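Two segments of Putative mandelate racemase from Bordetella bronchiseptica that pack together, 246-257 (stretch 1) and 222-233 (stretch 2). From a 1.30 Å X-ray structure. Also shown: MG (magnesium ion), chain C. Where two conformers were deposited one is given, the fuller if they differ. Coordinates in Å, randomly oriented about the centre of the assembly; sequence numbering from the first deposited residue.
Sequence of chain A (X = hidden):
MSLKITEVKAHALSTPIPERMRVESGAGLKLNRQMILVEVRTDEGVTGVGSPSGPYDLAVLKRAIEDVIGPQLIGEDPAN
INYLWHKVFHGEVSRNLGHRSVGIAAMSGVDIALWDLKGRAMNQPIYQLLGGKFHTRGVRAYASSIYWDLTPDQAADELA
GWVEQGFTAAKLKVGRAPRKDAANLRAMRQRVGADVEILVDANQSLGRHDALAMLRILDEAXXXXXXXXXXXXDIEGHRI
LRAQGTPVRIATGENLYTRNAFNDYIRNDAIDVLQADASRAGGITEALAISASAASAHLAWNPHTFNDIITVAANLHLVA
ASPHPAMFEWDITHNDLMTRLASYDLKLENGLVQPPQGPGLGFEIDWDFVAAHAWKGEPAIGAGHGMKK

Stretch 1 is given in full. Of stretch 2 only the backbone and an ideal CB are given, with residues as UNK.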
# COMPACT_ATOMS: atom_id res chain seq x y z
N THR A 246 -26.01 -8.15 15.68
CA THR A 246 -27.04 -7.14 15.50
C THR A 246 -27.47 -7.06 14.04
O THR A 246 -26.79 -7.59 13.16
CB THR A 246 -26.57 -5.73 15.92
OG1 THR A 246 -25.71 -5.19 14.90
CG2 THR A 246 -25.86 -5.74 17.28
N PRO A 247 -28.61 -6.42 13.78
CA PRO A 247 -29.01 -6.20 12.38
C PRO A 247 -28.22 -5.09 11.69
O PRO A 247 -28.50 -4.81 10.52
CB PRO A 247 -30.49 -5.81 12.49
CG PRO A 247 -30.92 -6.35 13.84
CD PRO A 247 -29.71 -6.16 14.71
N VAL A 248 -27.27 -4.48 12.38
CA VAL A 248 -26.45 -3.42 11.77
C VAL A 248 -25.27 -4.06 11.04
O VAL A 248 -24.50 -4.82 11.63
CB VAL A 248 -25.90 -2.44 12.84
CG1 VAL A 248 -25.13 -1.31 12.19
CG2 VAL A 248 -27.02 -1.87 13.71
N ARG A 249 -25.15 -3.77 9.75
CA ARG A 249 -24.07 -4.35 8.94
C ARG A 249 -22.73 -3.70 9.27
O ARG A 249 -22.67 -2.48 9.42
CB ARG A 249 -24.38 -4.14 7.47
CG ARG A 249 -25.64 -4.83 7.00
CD ARG A 249 -26.24 -4.13 5.77
NE ARG A 249 -27.49 -4.76 5.37
CZ ARG A 249 -28.66 -4.53 5.96
NH1 ARG A 249 -28.74 -3.65 6.95
NH2 ARG A 249 -29.75 -5.16 5.54
N ILE A 250 -21.68 -4.50 9.37
CA ILE A 250 -20.33 -3.97 9.50
C ILE A 250 -19.75 -3.78 8.09
O ILE A 250 -19.64 -4.75 7.31
CB ILE A 250 -19.44 -4.89 10.36
CG1 ILE A 250 -20.08 -5.11 11.74
CG2 ILE A 250 -18.02 -4.33 10.50
CD1 ILE A 250 -20.45 -3.82 12.48
N ALA A 251 -19.42 -2.54 7.74
CA ALA A 251 -19.00 -2.18 6.39
C ALA A 251 -17.61 -1.57 6.39
O ALA A 251 -17.28 -0.77 7.25
CB ALA A 251 -20.00 -1.18 5.79
N THR A 252 -16.80 -1.95 5.40
CA THR A 252 -15.52 -1.29 5.20
C THR A 252 -15.04 -1.59 3.79
O THR A 252 -15.49 -2.54 3.15
CB THR A 252 -14.47 -1.70 6.27
OG1 THR A 252 -13.31 -0.88 6.11
CG2 THR A 252 -14.09 -3.19 6.16
N GLY A 253 -14.16 -0.74 3.27
CA GLY A 253 -13.52 -1.08 2.01
C GLY A 253 -12.89 0.04 1.21
O GLY A 253 -12.09 -0.25 0.32
N GLU A 254 -13.21 1.29 1.49
CA GLU A 254 -12.61 2.36 0.69
C GLU A 254 -11.09 2.41 0.85
O GLU A 254 -10.39 2.89 -0.04
CB GLU A 254 -13.22 3.72 0.99
CG GLU A 254 -12.75 4.34 2.27
CD GLU A 254 -13.65 5.46 2.69
OE1 GLU A 254 -13.17 6.59 2.88
OE2 GLU A 254 -14.86 5.21 2.82
N ASN A 255 -10.58 1.90 1.97
CA ASN A 255 -9.15 1.96 2.23
C ASN A 255 -8.47 0.59 2.26
O ASN A 255 -7.33 0.47 2.69
CB ASN A 255 -8.88 2.78 3.49
CG ASN A 255 -9.13 4.26 3.26
OD1 ASN A 255 -8.59 4.84 2.31
ND2 ASN A 255 -9.97 4.86 4.09
N LEU A 256 -9.19 -0.41 1.76
CA LEU A 256 -8.66 -1.76 1.55
C LEU A 256 -8.50 -1.99 0.06
O LEU A 256 -9.30 -1.50 -0.73
CB LEU A 256 -9.62 -2.80 2.13
CG LEU A 256 -9.80 -2.75 3.64
CD1 LEU A 256 -10.95 -3.66 4.03
CD2 LEU A 256 -8.52 -3.17 4.34
N TYR A 257 -7.46 -2.73 -0.32
CA TYR A 257 -7.06 -2.83 -1.71
C TYR A 257 -6.99 -4.27 -2.21
O TYR A 257 -6.40 -5.13 -1.55
CB TYR A 257 -5.70 -2.16 -1.91
CG TYR A 257 -5.76 -0.67 -1.67
CD1 TYR A 257 -6.01 0.22 -2.72
CD2 TYR A 257 -5.56 -0.13 -0.40
CE1 TYR A 257 -6.08 1.58 -2.51
CE2 TYR A 257 -5.63 1.24 -0.18
CZ TYR A 257 -5.89 2.09 -1.24
OH TYR A 257 -5.96 3.46 -1.06
N UNK A 222 -31.70 1.55 14.59
CA UNK A 222 -31.98 0.79 13.38
C UNK A 222 -31.13 1.17 12.19
O UNK A 222 -31.58 1.12 11.05
CB UNK A 222 -33.45 0.95 13.01
N UNK A 223 -29.87 1.51 12.45
CA UNK A 223 -28.98 1.92 11.36
C UNK A 223 -28.68 0.79 10.38
O UNK A 223 -28.55 -0.38 10.76
CB UNK A 223 -27.67 2.45 11.94
N UNK A 224 -28.55 1.14 9.11
CA UNK A 224 -28.30 0.16 8.05
C UNK A 224 -26.89 -0.45 8.13
O UNK A 224 -26.72 -1.67 8.02
CB UNK A 224 -28.50 0.82 6.68
N UNK A 225 -25.88 0.40 8.29
CA UNK A 225 -24.51 -0.07 8.43
C UNK A 225 -23.65 0.86 9.26
O UNK A 225 -24.02 2.01 9.48
CB UNK A 225 -23.88 -0.25 7.05
N UNK A 226 -22.52 0.31 9.72
CA UNK A 226 -21.49 0.98 10.52
C UNK A 226 -20.22 0.84 9.67
O UNK A 226 -19.63 -0.25 9.59
CB UNK A 226 -21.34 0.38 11.92
N UNK A 227 -19.82 1.93 9.03
CA UNK A 227 -18.73 1.94 8.06
C UNK A 227 -17.42 2.42 8.69
O UNK A 227 -17.42 3.36 9.49
CB UNK A 227 -19.09 2.83 6.87
N UNK A 228 -16.31 1.76 8.32
CA UNK A 228 -14.99 2.02 8.91
C UNK A 228 -15.09 2.30 10.41
O UNK A 228 -14.61 3.32 10.91
CB UNK A 228 -14.32 3.20 8.21
N UNK A 229 -15.69 1.38 11.16
CA UNK A 229 -15.82 1.62 12.60
C UNK A 229 -14.45 1.68 13.29
O UNK A 229 -14.29 2.40 14.28
CB UNK A 229 -16.68 0.53 13.24
N UNK A 230 -13.48 0.93 12.75
CA UNK A 230 -12.15 0.78 13.34
C UNK A 230 -11.10 0.99 12.27
O UNK A 230 -11.40 1.03 11.08
CB UNK A 230 -11.99 -0.59 13.99
N UNK A 231 -9.85 1.10 12.70
CA UNK A 231 -8.72 0.98 11.79
C UNK A 231 -8.93 -0.19 10.84
O UNK A 231 -9.27 -1.30 11.28
CB UNK A 231 -7.41 0.81 12.57
N UNK A 232 -8.70 0.03 9.55
CA UNK A 232 -8.80 -1.06 8.59
C UNK A 232 -7.74 -2.13 8.82
O UNK A 232 -7.81 -3.21 8.24
CB UNK A 232 -8.68 -0.51 7.17
N UNK A 233 -6.76 -1.83 9.67
CA UNK A 233 -5.72 -2.79 10.01
C UNK A 233 -6.13 -3.78 11.09
O UNK A 233 -5.42 -4.76 11.34
CB UNK A 233 -4.46 -2.04 10.46
MG MG C . -16.36 6.15 4.06

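Position 222 has positive phi and no atom of stretch 1 within 5.5 Å of its ideal CB. Such a backbone favours glycine, and Gly-222 ends a helix in a Schellman motif.

At 223 the CB points sideways, 4.5 Å from Val-248 CG1, so a small or medium apolar residue would suit; Cys-223 is found.

The CB of 224 points away, yet it lies 4.5 Å from Arg-249 NH1, and the guanidinium offers a flat cationic surface. An acid could pair with it, and an aromatic ring could lie against it. The residue is Tyr-224: ring and guanidinium stack with centres 3.8 Å apart and planes at 6°. Arg-249 NH1 also donates to Tyr-224 O (3.0 Å), an acceptor shared with Arg-249 N (3.1 Å).

From 225 to 227 the backbone runs parallel to strand 249-252; the backbone N of 226 donates to Arg-249 O (2.8 Å) and Ala-251 N donates to the O of 226 (3.0 Å). At 225 the CB shares a face with Arg-249 and Ala-251. The small methyl of Ala-251 leaves room for a broad apolar or aromatic group. Trp-225 lays its five-membered ring over it, with Ala-251 CB 4.0 Å from the ring centroid.

The CB of 226 turns to the other face, near Val-248 CG1 and Ile-250 CD1, which calls for an apolar residue, branched or aromatic. Phe-226 supplies it, packing its CB against both.

Position 227 returns to the face of Ala-251, and the magnesium lies beyond its CB, bound by Glu-254 OE2. A carboxylate of sufficient reach is expected. Glu-227, extended, binds the metal through OE2 at 2.2 Å.

At 228 phi is again positive, favouring glycine or asparagine, but the amide of Asn-255 offers a donor, so an acceptor on a longer chain also fits. Glu-228 accepts from Asn-255 ND2 at OE2 (2.9 Å). A water donates to that same OE2 and accepts from Asn-255 N.

The CB of 229 points toward stretch 1; a compact apolar residue suffices, and Pro-229 CG meets Ile-250 CG2 at 4.3 Å.

Positions 230 and 231 are out of reach and unconstrained here: Leu-230 and Ser-231.

At 232 the CB points toward Leu-256 CD2, favouring an aliphatic residue. Ile-232 CG1 packs 3.8 Å from Leu-256 CD2.

The CB of 233 points away from stretch 1, so a polar residue fits as well as any; it is Asp-233, whose N donates to Ser-231 OG (3.0 Å).

Stretch 2 222-233: GCYWFEEPLSID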
# COMPACT_ATOMS: atom_id res chain seq x y z
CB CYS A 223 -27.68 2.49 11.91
SG CYS A 223 -27.92 4.04 12.79
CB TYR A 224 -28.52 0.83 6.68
CG TYR A 224 -28.53 -0.14 5.52
CD1 TYR A 224 -29.69 -0.83 5.17
CD2 TYR A 224 -27.39 -0.34 4.75
CE1 TYR A 224 -29.69 -1.71 4.11
CE2 TYR A 224 -27.39 -1.22 3.68
CZ TYR A 224 -28.54 -1.90 3.36
OH TYR A 224 -28.53 -2.78 2.30
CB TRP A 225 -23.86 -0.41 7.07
CG TRP A 225 -23.36 0.72 6.16
CD1 TRP A 225 -22.68 1.86 6.50
CD2 TRP A 225 -23.42 0.69 4.73
NE1 TRP A 225 -22.35 2.57 5.35
CE2 TRP A 225 -22.79 1.86 4.26
CE3 TRP A 225 -23.95 -0.22 3.81
CZ2 TRP A 225 -22.69 2.14 2.89
CZ3 TRP A 225 -23.85 0.06 2.46
CH2 TRP A 225 -23.23 1.23 2.01
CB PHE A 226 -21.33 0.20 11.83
CG PHE A 226 -20.54 0.89 12.91
CD1 PHE A 226 -20.06 2.18 12.77
CD2 PHE A 226 -20.33 0.23 14.12
CE1 PHE A 226 -19.37 2.79 13.82
CE2 PHE A 226 -19.65 0.82 15.16
CZ PHE A 226 -19.16 2.10 15.02
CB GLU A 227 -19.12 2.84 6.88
CG GLU A 227 -18.01 3.16 5.92
CD GLU A 227 -18.51 3.86 4.68
OE1 GLU A 227 -19.74 3.93 4.48
OE2 GLU A 227 -17.67 4.33 3.89
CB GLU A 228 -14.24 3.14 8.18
CG GLU A 228 -13.77 2.74 6.78
CD GLU A 228 -12.66 3.64 6.28
OE1 GLU A 228 -12.66 4.84 6.63
OE2 GLU A 228 -11.76 3.15 5.56
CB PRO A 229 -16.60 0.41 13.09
CG PRO A 229 -16.28 -0.68 12.09
CD PRO A 229 -16.23 0.06 10.77
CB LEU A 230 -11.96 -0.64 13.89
CG LEU A 230 -13.02 -1.13 14.87
CD1 LEU A 230 -12.87 -2.63 15.10
CD2 LEU A 230 -12.93 -0.38 16.20
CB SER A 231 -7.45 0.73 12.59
OG SER A 231 -6.40 0.33 11.72
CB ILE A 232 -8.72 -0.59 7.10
CG1 ILE A 232 -7.27 -0.45 6.62
CG2 ILE A 232 -9.53 0.69 6.90
CD1 ILE A 232 -6.54 0.73 7.19
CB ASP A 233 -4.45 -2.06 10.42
CG ASP A 233 -3.79 -1.37 9.24
OD1 ASP A 233 -3.71 -2.00 8.17
OD2 ASP A 233 -3.37 -0.20 9.38
O HOH W 1 -11.92 0.84 4.28
O HOH W 2 -15.04 5.77 5.81
O HOH W 3 -12.69 -0.26 8.77
O HOH W 4 -15.00 8.09 4.02
O HOH W 5 -17.54 7.24 2.32
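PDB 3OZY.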